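Local coordinates for bluetongue virus COAT protein VP7 (Bluetongue virus, PDB 1BVP) that builds the surface layer of the viral core, assembling as homotrimers into 260 capsomers on an inner scaffold of VP3, at residues Val112-Thr116 with Asn302-Leu308; Thr118-Gln124 with Tyr250-Thr256; Gln173-Gly177 with Trp225-Leu231; Ile184-Arg189 with Val243-Phe249. All coordinates share one frame; numbering follows the deposited sequence.

Overall arrangement
Interaction 1 belongs to the helical domain, interactions 3 and 4 to the beta domain, and interaction 2 lies between them, where the chain passes from one domain to the other. Interaction 4 is core: two long antiparallel strands bonded through their backbones. Interaction 2 continues one of these, strand 241-252, into a short antiparallel pairing and then swaps regular ladder bonds for side-chain-to-carbonyl ones. Interaction 3 packs against interaction 4 through Phe175 and Trp225, but joins loops by an aromatic pair and one amide bond. Interaction 1, partly buried, is mainly van der Waals packing between helices. Interactions 1, 2 and 4 also meet a second subunit; interaction 3 does not.

Interaction 1: Val112-Thr116 with Asn302-Leu308; sequences VTGET and NDRDSIL
Thr116 sits against the start of helix 304-323, and this is the closer side of the contact: Thr116 CA and Arg304 CA are 5.4 Å apart. The CG2 methyl of Thr116 rests on Arg304 CB, the two side chains crossing at a slant, while Thr116 OG1 comes over the first helical turn, 4.1 Å from Ile307 CG1. One turn back, Val112 turns its CG1 branch, anti to the backbone N at chi1 175°, towards the partner helix, where it slides past Ile307 with CG1 to CG2 at 4.1 Å. This closely packed part is van der Waals contact between helix flanks; the axes of the short helical segments approach to 9.9 Å, their directions 139° apart.

The looser side belongs to Arg304. Its chain runs extended from CG to NE beside Thr113, both pointing the same way, and the polar ends converge on Asp2: Arg304 NH2 makes a salt bridge to it and Thr113 OG1 a hydrogen bond. On the outer flank Arg304 NH1 makes a long salt bridge, 3.6 Å, to OD1 of the exposed Asp305. The turn that starts the helix is held from within: Asp303 is the N-cap, taking Ser306 N on OD2 at 3.3 Å and Ser306 OG on OD1 at 2.9 Å.

Around the pair, Asp2 brings in the start of helix 2-15, Glu115 and Asn302 touch Lys255 in the segment that follows strand 241-252, and Glu115 also packs on Phe268, in helix 263-271 of a second subunit.

Interaction 2: Thr118-Gln124 with Tyr250-Thr256; sequences TWGPARQ and YISMDKT
Gln124 does most of the side-chain work against 250-256. Its CB lies over one face of the Tyr250 ring, 3.9 Å from the centroid, a CH-pi contact offset toward the rim. The chain then bends at chi2 (-65°), which brings the amide back over the turn, where NE2 gives two hydrogen bonds: one to Asp254 O at 3.2 Å, close to the amide plane, and one to Ala122 O at 2.9 Å, from above that carbonyl's plane. Ser252 N reaches Ala122 O from the opposite face, so two donors hold this oxygen.

Behind them stands the short antiparallel ladder. Ala122 and Ser252 form a hydrogen-bonded pair and Arg123 and Ile251 a non-hydrogen-bonded one, with Gln124 N to Tyr250 O (3.1 Å) as the next bond. Beyond the ladder Met253 SD packs on Trp119 CB at 3.7 Å, and Lys255 bends so that NZ donates to Thr118 O at 2.9 Å.

A second subunit holds the outer polar ends: its Arg341 forms a salt bridge with Asp254 and its Tyr126 OH a hydrogen bond with Arg123. Strand 122-123, reached soon after helix 103-116, lies along the end of strand 241-252, near strand 183-195.

Interaction 3: Gln173-Gly177 with Trp225-Leu231; sequences QIFQG and WDGQAAL
Phe175 and Trp225 meet edge-to-face in the beta-sandwich domain, where two connections between its sheets come together: residues 173-177 lie in the loop from strand 168-170 to strand 183-195, while Trp225 closes strand 223-225 and the residues after it lead to strand 231-234. The edge of the indole points at the face of the phenyl ring. The six-membered ring centroids are 5.1 Å apart with the planes at 73°, and Trp225 CZ3 comes to 3.6 Å from Phe175 CG, over the face but toward the rim. Trp225 reaches across because its CG is anti to the backbone N (chi1 176°). Leu231 fills in beside the pair, its CD2 methyl 3.6 Å from Phe175 CE2. Further in, Phe175 packs on Ile245 and Val247, and Trp225 on Ile184 and Leu186, so the T-shaped pair joins the loops to the central strands.

Nearer the surface one polar bond adds to this. Gln176, extended beyond CG, gives its NE2 hydrogen to Gly227 O at 3.1 Å, and the bond lies in both the amide and the carbonyl planes. An Asx turn, Asp226 OD2 accepting from Gln228 N, shapes the loop that offers this oxygen, and a second bond from Ala229 N extends it to an Asx motif. Gly227 CA lies over the centre of the indole, whose rotation is restrained by the bond from Trp225 NE1 to Ala229 O at 2.8 Å.

Interaction 4: Ile184-Arg189 with Val243-Phe249; sequences IYLVWR and VQIQVVF
Arg189 grips Gln246 end-on with two nitrogens, NH1 and NH2, both 2.9 Å from Gln246 OE1. The oxygen lies in the guanidinium plane and so accepts two donors at once, with NH2 arriving almost straight on. An extended chain carries the guanidinium past Val187, whose CG2 touches one face. A second subunit adds two more acceptors: its Thr132 OG1 for NE and its Leu130 O for NH2.

Backbone N-H and C=O groups satisfy each other across an antiparallel ladder between two central strands of the beta sandwich. Val187 with Gln246 and Arg189 with Gln244 are hydrogen-bonded pairs, for example Gln246 N to Val187 O at 2.8 Å, with the non-hydrogen-bonded Trp188–Ile245 between them and Leu186–Val247 just beyond Val187–Gln246. Near the other end the register slips by a residue at Val248, consistent with a beta bulge: Tyr185 N still donates to Phe249 O at 3.0 Å, but Val248 N reaches Tyr185 O only weakly.

There the Tyr185 and Phe249 rings lie nearly parallel (20°) but slid apart, and Tyr185 CB sits over the Phe249 face, 4.1 Å from its centroid. On the other face of the sheet Leu186 touches Ile245 and Val247, and Trp188 CB touches Ile245; Trp188 NE1 donates to Met217 O.

Interaction 1: Val112-Thr116 with Asn302-Leu308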
# COMPACT_ATOMS: atom_id res chain seq x y z
N VAL A 112 -1.28 -7.75 15.98
CA VAL A 112 -2.73 -7.72 15.90
C VAL A 112 -3.30 -7.22 17.21
O VAL A 112 -4.14 -6.32 17.25
CB VAL A 112 -3.31 -9.10 15.59
CG1 VAL A 112 -4.81 -9.05 15.65
CG2 VAL A 112 -2.86 -9.55 14.21
N THR A 113 -2.81 -7.74 18.32
CA THR A 113 -3.36 -7.30 19.57
C THR A 113 -3.02 -5.85 19.91
O THR A 113 -3.90 -5.06 20.27
CB THR A 113 -2.97 -8.28 20.67
OG1 THR A 113 -3.76 -9.46 20.48
CG2 THR A 113 -3.21 -7.72 22.05
N GLY A 114 -1.78 -5.48 19.73
CA GLY A 114 -1.38 -4.14 20.05
C GLY A 114 -2.08 -3.05 19.28
O GLY A 114 -2.61 -2.13 19.90
N GLU A 115 -2.15 -3.14 17.95
CA GLU A 115 -2.78 -2.06 17.20
C GLU A 115 -4.29 -2.00 17.34
O GLU A 115 -4.86 -0.94 17.48
CB GLU A 115 -2.32 -2.00 15.72
CG GLU A 115 -2.67 -3.18 14.83
CD GLU A 115 -3.99 -3.08 14.10
OE1 GLU A 115 -4.75 -2.13 14.31
OE2 GLU A 115 -4.30 -3.96 13.29
N THR A 116 -4.90 -3.15 17.38
CA THR A 116 -6.33 -3.33 17.48
C THR A 116 -6.93 -2.82 18.76
O THR A 116 -8.09 -2.42 18.82
CB THR A 116 -6.52 -4.84 17.36
OG1 THR A 116 -7.16 -5.13 16.14
CG2 THR A 116 -7.18 -5.45 18.55
N ASN A 302 -12.01 -3.17 12.19
CA ASN A 302 -11.23 -2.47 13.20
C ASN A 302 -11.09 -3.15 14.55
O ASN A 302 -10.56 -2.56 15.50
CB ASN A 302 -11.79 -1.06 13.40
CG ASN A 302 -13.20 -1.09 13.91
OD1 ASN A 302 -14.13 -0.89 13.14
ND2 ASN A 302 -13.37 -1.40 15.19
N ASP A 303 -11.57 -4.39 14.65
CA ASP A 303 -11.50 -5.14 15.88
C ASP A 303 -10.57 -6.34 15.72
O ASP A 303 -10.37 -6.86 14.61
CB ASP A 303 -12.89 -5.61 16.29
CG ASP A 303 -13.57 -6.42 15.21
OD1 ASP A 303 -13.82 -5.87 14.13
OD2 ASP A 303 -13.83 -7.61 15.44
N ARG A 304 -10.05 -6.79 16.86
CA ARG A 304 -9.16 -7.92 16.92
C ARG A 304 -9.69 -9.16 16.20
O ARG A 304 -8.98 -9.74 15.35
CB ARG A 304 -8.89 -8.27 18.39
CG ARG A 304 -7.93 -9.40 18.59
CD ARG A 304 -7.72 -9.71 20.05
NE ARG A 304 -6.89 -10.90 20.26
CZ ARG A 304 -7.32 -12.15 20.10
NH1 ARG A 304 -8.59 -12.38 19.72
NH2 ARG A 304 -6.50 -13.17 20.33
N ASP A 305 -10.93 -9.52 16.47
CA ASP A 305 -11.50 -10.72 15.87
C ASP A 305 -11.48 -10.76 14.35
O ASP A 305 -11.01 -11.75 13.75
CB ASP A 305 -12.92 -10.98 16.38
CG ASP A 305 -12.96 -11.35 17.87
OD1 ASP A 305 -11.91 -11.65 18.52
OD2 ASP A 305 -14.10 -11.33 18.40
N SER A 306 -11.93 -9.68 13.72
CA SER A 306 -11.96 -9.63 12.26
C SER A 306 -10.56 -9.73 11.70
O SER A 306 -10.32 -10.53 10.78
CB SER A 306 -12.59 -8.34 11.81
OG SER A 306 -13.85 -8.26 12.45
N ILE A 307 -9.65 -8.94 12.24
CA ILE A 307 -8.28 -8.96 11.74
C ILE A 307 -7.67 -10.36 11.88
O ILE A 307 -7.11 -10.90 10.92
CB ILE A 307 -7.42 -7.96 12.47
CG1 ILE A 307 -8.04 -6.57 12.35
CG2 ILE A 307 -6.04 -7.99 11.88
CD1 ILE A 307 -8.08 -6.04 10.91
N LEU A 308 -7.83 -10.96 13.05
CA LEU A 308 -7.31 -12.28 13.33
C LEU A 308 -7.86 -13.31 12.35
O LEU A 308 -7.10 -14.10 11.75
CB LEU A 308 -7.72 -12.71 14.71
CG LEU A 308 -6.67 -13.27 15.66
CD1 LEU A 308 -7.34 -14.39 16.39
CD2 LEU A 308 -5.46 -13.78 14.92

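Interaction 2: Thr118-Gln124 with Tyr250-Thr256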
# COMPACT_ATOMS: atom_id res chain seq x y z
N THR A 118 -5.91 -0.20 20.53
CA THR A 118 -5.71 1.22 20.75
C THR A 118 -6.12 2.01 19.52
O THR A 118 -6.89 1.51 18.70
CB THR A 118 -4.28 1.54 21.23
OG1 THR A 118 -4.25 2.86 21.82
CG2 THR A 118 -3.26 1.39 20.13
N TRP A 119 -5.68 3.27 19.42
CA TRP A 119 -6.02 4.16 18.31
C TRP A 119 -4.78 4.92 17.96
O TRP A 119 -3.90 5.11 18.81
CB TRP A 119 -7.09 5.18 18.74
CG TRP A 119 -8.41 4.56 19.10
CD1 TRP A 119 -9.44 4.19 18.25
CD2 TRP A 119 -8.78 4.08 20.39
NE1 TRP A 119 -10.41 3.50 18.95
CE2 TRP A 119 -10.02 3.42 20.26
CE3 TRP A 119 -8.17 4.14 21.65
CZ2 TRP A 119 -10.65 2.81 21.33
CZ3 TRP A 119 -8.80 3.53 22.72
CH2 TRP A 119 -10.03 2.88 22.55
N GLY A 120 -4.70 5.37 16.72
CA GLY A 120 -3.56 6.14 16.27
C GLY A 120 -3.92 6.85 14.99
O GLY A 120 -4.83 6.42 14.27
N PRO A 121 -3.24 7.96 14.70
CA PRO A 121 -3.50 8.74 13.47
C PRO A 121 -3.16 8.00 12.19
O PRO A 121 -2.11 7.38 12.09
CB PRO A 121 -2.59 9.95 13.64
CG PRO A 121 -1.47 9.46 14.53
CD PRO A 121 -2.21 8.60 15.53
N ALA A 122 -4.01 8.13 11.18
CA ALA A 122 -3.77 7.51 9.89
C ALA A 122 -4.40 8.30 8.73
O ALA A 122 -5.53 8.80 8.87
CB ALA A 122 -4.39 6.15 9.92
N ARG A 123 -3.68 8.41 7.60
CA ARG A 123 -4.18 9.06 6.37
C ARG A 123 -5.41 8.28 5.93
O ARG A 123 -5.30 7.08 5.65
CB ARG A 123 -3.23 8.92 5.19
CG ARG A 123 -2.27 10.03 4.93
CD ARG A 123 -1.45 9.68 3.66
NE ARG A 123 -0.37 10.62 3.30
CZ ARG A 123 0.50 11.18 4.15
NH1 ARG A 123 0.46 10.94 5.46
NH2 ARG A 123 1.47 11.91 3.66
N GLN A 124 -6.58 8.93 5.87
CA GLN A 124 -7.82 8.30 5.43
C GLN A 124 -7.79 8.21 3.89
O GLN A 124 -7.16 9.01 3.22
CB GLN A 124 -8.99 9.07 5.96
CG GLN A 124 -8.89 9.18 7.45
CD GLN A 124 -9.01 7.83 8.10
OE1 GLN A 124 -9.92 7.06 7.78
NE2 GLN A 124 -8.08 7.52 8.98
N TYR A 250 -6.24 13.97 4.83
CA TYR A 250 -6.44 14.28 6.24
C TYR A 250 -6.16 13.02 7.08
O TYR A 250 -6.11 11.91 6.52
CB TYR A 250 -7.87 14.77 6.50
CG TYR A 250 -8.98 13.74 6.28
CD1 TYR A 250 -9.34 13.34 5.00
CD2 TYR A 250 -9.69 13.21 7.37
CE1 TYR A 250 -10.41 12.43 4.79
CE2 TYR A 250 -10.76 12.30 7.18
CZ TYR A 250 -11.11 11.94 5.89
OH TYR A 250 -12.23 11.17 5.67
N ILE A 251 -5.95 13.18 8.39
CA ILE A 251 -5.69 12.04 9.26
C ILE A 251 -6.70 11.96 10.40
O ILE A 251 -7.08 12.98 10.98
CB ILE A 251 -4.26 12.03 9.88
CG1 ILE A 251 -4.10 13.19 10.84
CG2 ILE A 251 -3.15 12.00 8.80
CD1 ILE A 251 -2.70 13.38 11.27
N SER A 252 -7.16 10.76 10.71
CA SER A 252 -8.08 10.59 11.81
C SER A 252 -7.72 9.27 12.51
O SER A 252 -6.72 8.64 12.14
CB SER A 252 -9.51 10.60 11.31
OG SER A 252 -9.85 9.40 10.66
N MET A 253 -8.47 8.92 13.55
CA MET A 253 -8.25 7.68 14.28
C MET A 253 -9.15 6.52 13.81
O MET A 253 -9.42 5.58 14.54
CB MET A 253 -8.32 7.89 15.79
CG MET A 253 -7.06 8.61 16.24
SD MET A 253 -6.83 8.81 18.01
CE MET A 253 -8.47 8.72 18.37
N ASP A 254 -9.60 6.60 12.56
CA ASP A 254 -10.39 5.51 12.03
C ASP A 254 -9.34 4.58 11.42
O ASP A 254 -8.32 5.04 10.91
CB ASP A 254 -11.38 5.98 10.96
CG ASP A 254 -12.47 6.86 11.51
OD1 ASP A 254 -13.12 6.50 12.52
OD2 ASP A 254 -12.66 7.94 10.93
N LYS A 255 -9.55 3.28 11.55
CA LYS A 255 -8.60 2.32 11.05
C LYS A 255 -8.64 2.24 9.55
O LYS A 255 -9.73 2.35 8.95
CB LYS A 255 -8.85 0.93 11.65
CG LYS A 255 -8.55 0.75 13.15
CD LYS A 255 -7.09 0.95 13.48
CE LYS A 255 -6.73 0.37 14.86
NZ LYS A 255 -7.60 0.81 15.97
N THR A 256 -7.46 2.13 8.95
CA THR A 256 -7.35 1.99 7.51
C THR A 256 -6.77 0.61 7.23
O THR A 256 -6.54 -0.19 8.14
CB THR A 256 -6.47 3.06 6.91
OG1 THR A 256 -5.10 2.77 7.18
CG2 THR A 256 -6.80 4.38 7.52

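Interaction 3: Gln173-Gly177 with Trp225-Leu231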
# COMPACT_ATOMS: atom_id res chain seq x y z
N GLN A 173 -16.17 26.69 9.09
CA GLN A 173 -17.36 25.89 9.34
C GLN A 173 -17.79 24.96 8.23
O GLN A 173 -18.54 24.01 8.49
CB GLN A 173 -18.55 26.71 9.86
CG GLN A 173 -18.88 28.00 9.10
CD GLN A 173 -17.81 29.13 9.24
OE1 GLN A 173 -17.01 29.16 10.20
NE2 GLN A 173 -17.81 30.06 8.28
N ILE A 174 -17.32 25.19 7.01
CA ILE A 174 -17.70 24.34 5.86
C ILE A 174 -17.05 22.96 6.05
O ILE A 174 -17.58 21.92 5.62
CB ILE A 174 -17.27 25.04 4.49
CG1 ILE A 174 -17.68 24.25 3.26
CG2 ILE A 174 -15.76 25.23 4.42
CD1 ILE A 174 -19.14 24.26 3.00
N PHE A 175 -15.91 22.97 6.75
CA PHE A 175 -15.11 21.79 7.06
C PHE A 175 -15.53 21.03 8.31
O PHE A 175 -15.16 19.87 8.49
CB PHE A 175 -13.65 22.17 7.27
CG PHE A 175 -12.96 22.62 6.03
CD1 PHE A 175 -12.40 21.70 5.16
CD2 PHE A 175 -12.82 23.97 5.76
CE1 PHE A 175 -11.72 22.12 4.01
CE2 PHE A 175 -12.13 24.40 4.62
CZ PHE A 175 -11.58 23.48 3.75
N GLN A 176 -16.26 21.70 9.21
CA GLN A 176 -16.65 21.11 10.49
C GLN A 176 -17.83 20.16 10.50
O GLN A 176 -18.57 20.08 9.51
CB GLN A 176 -16.73 22.22 11.55
CG GLN A 176 -15.36 22.98 11.62
CD GLN A 176 -15.32 24.20 12.54
OE1 GLN A 176 -16.37 24.76 12.90
NE2 GLN A 176 -14.11 24.62 12.93
N GLY A 177 -17.89 19.31 11.53
CA GLY A 177 -18.97 18.35 11.66
C GLY A 177 -18.90 17.07 10.85
O GLY A 177 -19.71 16.16 11.03
N TRP A 225 -3.39 22.03 8.95
CA TRP A 225 -4.39 22.75 9.71
C TRP A 225 -5.10 21.82 10.67
O TRP A 225 -5.60 20.76 10.28
CB TRP A 225 -5.39 23.38 8.72
CG TRP A 225 -6.57 24.10 9.34
CD1 TRP A 225 -6.54 25.03 10.34
CD2 TRP A 225 -7.97 23.92 9.02
NE1 TRP A 225 -7.81 25.41 10.68
CE2 TRP A 225 -8.71 24.75 9.89
CE3 TRP A 225 -8.66 23.14 8.08
CZ2 TRP A 225 -10.12 24.82 9.85
CZ3 TRP A 225 -10.07 23.21 8.05
CH2 TRP A 225 -10.77 24.04 8.92
N ASP A 226 -5.22 22.24 11.92
CA ASP A 226 -5.89 21.45 12.95
C ASP A 226 -7.38 21.39 12.86
O ASP A 226 -8.01 20.73 13.66
CB ASP A 226 -5.54 21.95 14.34
CG ASP A 226 -5.74 23.43 14.48
OD1 ASP A 226 -4.89 24.19 13.94
OD2 ASP A 226 -6.71 23.82 15.13
N GLY A 227 -7.97 22.14 11.94
CA GLY A 227 -9.42 22.11 11.80
C GLY A 227 -10.17 22.98 12.78
O GLY A 227 -11.40 23.07 12.69
N GLN A 228 -9.47 23.61 13.72
CA GLN A 228 -10.11 24.48 14.72
C GLN A 228 -9.77 25.95 14.48
O GLN A 228 -10.66 26.81 14.47
CB GLN A 228 -9.68 24.10 16.16
CG GLN A 228 -10.13 22.74 16.67
CD GLN A 228 -11.64 22.53 16.52
OE1 GLN A 228 -12.44 23.22 17.16
NE2 GLN A 228 -12.03 21.58 15.66
N ALA A 229 -8.48 26.23 14.30
CA ALA A 229 -7.99 27.59 14.07
C ALA A 229 -8.75 28.22 12.91
O ALA A 229 -9.09 27.54 11.95
CB ALA A 229 -6.51 27.58 13.75
N ALA A 230 -8.98 29.53 12.99
CA ALA A 230 -9.73 30.24 11.96
C ALA A 230 -9.04 30.27 10.60
O ALA A 230 -7.84 30.58 10.47
CB ALA A 230 -10.05 31.63 12.42
N LEU A 231 -9.84 29.95 9.59
CA LEU A 231 -9.41 29.91 8.20
C LEU A 231 -10.00 31.17 7.61
O LEU A 231 -11.19 31.22 7.25
CB LEU A 231 -10.02 28.67 7.56
CG LEU A 231 -9.32 28.17 6.33
CD1 LEU A 231 -7.85 28.11 6.62
CD2 LEU A 231 -9.85 26.79 6.07

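Interaction 4: Ile184-Arg189 with Val243-Phe249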
# COMPACT_ATOMS: atom_id res chain seq x y z
N ILE A 184 -5.80 18.36 8.93
CA ILE A 184 -6.31 18.48 7.57
C ILE A 184 -5.22 19.17 6.80
O ILE A 184 -4.69 20.18 7.27
CB ILE A 184 -7.61 19.32 7.52
CG1 ILE A 184 -8.59 18.77 8.56
CG2 ILE A 184 -8.26 19.25 6.14
CD1 ILE A 184 -9.91 19.40 8.54
N TYR A 185 -4.82 18.59 5.68
CA TYR A 185 -3.75 19.16 4.88
C TYR A 185 -4.34 19.81 3.64
O TYR A 185 -4.94 19.16 2.77
CB TYR A 185 -2.66 18.13 4.57
CG TYR A 185 -2.01 17.59 5.83
CD1 TYR A 185 -2.59 16.53 6.54
CD2 TYR A 185 -0.88 18.18 6.36
CE1 TYR A 185 -2.06 16.08 7.74
CE2 TYR A 185 -0.33 17.74 7.57
CZ TYR A 185 -0.93 16.69 8.26
OH TYR A 185 -0.40 16.27 9.47
N LEU A 186 -4.19 21.12 3.64
CA LEU A 186 -4.70 22.02 2.65
C LEU A 186 -3.70 22.63 1.70
O LEU A 186 -2.51 22.72 2.00
CB LEU A 186 -5.27 23.21 3.41
CG LEU A 186 -6.69 23.24 3.92
CD1 LEU A 186 -7.29 21.88 3.98
CD2 LEU A 186 -6.69 23.93 5.24
N VAL A 187 -4.19 23.02 0.53
CA VAL A 187 -3.41 23.85 -0.39
C VAL A 187 -4.45 24.73 -1.07
O VAL A 187 -5.54 24.24 -1.40
CB VAL A 187 -2.36 23.15 -1.33
CG1 VAL A 187 -2.39 21.67 -1.21
CG2 VAL A 187 -2.47 23.67 -2.75
N TRP A 188 -4.22 26.04 -1.05
CA TRP A 188 -5.17 27.00 -1.66
C TRP A 188 -4.61 27.65 -2.90
O TRP A 188 -3.40 27.89 -3.02
CB TRP A 188 -5.68 28.07 -0.67
CG TRP A 188 -4.72 29.20 -0.35
CD1 TRP A 188 -3.78 29.24 0.65
CD2 TRP A 188 -4.59 30.45 -1.06
NE1 TRP A 188 -3.06 30.41 0.59
CE2 TRP A 188 -3.53 31.17 -0.44
CE3 TRP A 188 -5.27 31.03 -2.15
CZ2 TRP A 188 -3.13 32.43 -0.89
CZ3 TRP A 188 -4.88 32.28 -2.58
CH2 TRP A 188 -3.81 32.97 -1.95
N ARG A 189 -5.48 27.88 -3.86
CA ARG A 189 -5.07 28.50 -5.11
C ARG A 189 -6.04 29.62 -5.51
O ARG A 189 -7.21 29.66 -5.08
CB ARG A 189 -5.07 27.44 -6.20
CG ARG A 189 -4.17 26.28 -5.94
CD ARG A 189 -4.31 25.24 -7.01
NE ARG A 189 -3.54 24.03 -6.70
CZ ARG A 189 -4.01 22.98 -6.01
NH1 ARG A 189 -5.25 22.97 -5.56
NH2 ARG A 189 -3.24 21.93 -5.77
N VAL A 243 -11.20 31.69 -4.75
CA VAL A 243 -10.05 30.87 -4.37
C VAL A 243 -10.51 29.44 -4.21
O VAL A 243 -11.70 29.23 -3.88
CB VAL A 243 -9.37 31.32 -3.04
CG1 VAL A 243 -9.01 32.78 -3.09
CG2 VAL A 243 -10.25 31.04 -1.85
N GLN A 244 -9.66 28.48 -4.60
CA GLN A 244 -10.01 27.07 -4.34
C GLN A 244 -9.15 26.58 -3.20
O GLN A 244 -8.01 27.04 -3.02
CB GLN A 244 -9.87 26.13 -5.51
CG GLN A 244 -8.52 25.59 -5.76
CD GLN A 244 -8.55 24.58 -6.89
OE1 GLN A 244 -9.62 24.24 -7.36
NE2 GLN A 244 -7.38 24.10 -7.33
N ILE A 245 -9.76 25.79 -2.33
CA ILE A 245 -9.04 25.22 -1.20
C ILE A 245 -9.23 23.72 -1.29
O ILE A 245 -10.36 23.21 -1.28
CB ILE A 245 -9.54 25.71 0.13
CG1 ILE A 245 -9.28 27.21 0.25
CG2 ILE A 245 -8.83 24.97 1.22
CD1 ILE A 245 -9.96 27.83 1.48
N GLN A 246 -8.11 23.05 -1.52
CA GLN A 246 -8.07 21.59 -1.67
C GLN A 246 -7.62 20.86 -0.41
O GLN A 246 -6.61 21.25 0.20
CB GLN A 246 -7.07 21.23 -2.73
CG GLN A 246 -7.05 19.77 -3.03
CD GLN A 246 -5.93 19.38 -3.98
OE1 GLN A 246 -5.19 20.25 -4.48
NE2 GLN A 246 -5.79 18.08 -4.23
N VAL A 247 -8.37 19.82 -0.02
CA VAL A 247 -7.97 18.98 1.11
C VAL A 247 -7.17 17.84 0.45
O VAL A 247 -7.76 16.86 -0.06
CB VAL A 247 -9.16 18.41 1.92
CG1 VAL A 247 -8.66 17.40 2.92
CG2 VAL A 247 -9.87 19.51 2.67
N VAL A 248 -5.85 17.99 0.42
CA VAL A 248 -5.00 16.99 -0.20
C VAL A 248 -5.06 15.61 0.49
O VAL A 248 -5.03 14.58 -0.19
CB VAL A 248 -3.60 17.52 -0.52
CG1 VAL A 248 -3.25 18.62 0.38
CG2 VAL A 248 -2.60 16.43 -0.48
N PHE A 249 -5.21 15.61 1.81
CA PHE A 249 -5.43 14.39 2.61
C PHE A 249 -5.61 14.82 4.04
O PHE A 249 -5.23 15.93 4.41
CB PHE A 249 -4.30 13.36 2.50
CG PHE A 249 -3.00 13.78 3.10
CD1 PHE A 249 -2.06 14.47 2.34
CD2 PHE A 249 -2.72 13.51 4.44
CE1 PHE A 249 -0.84 14.88 2.91
CE2 PHE A 249 -1.51 13.92 5.00
CZ PHE A 249 -0.57 14.61 4.24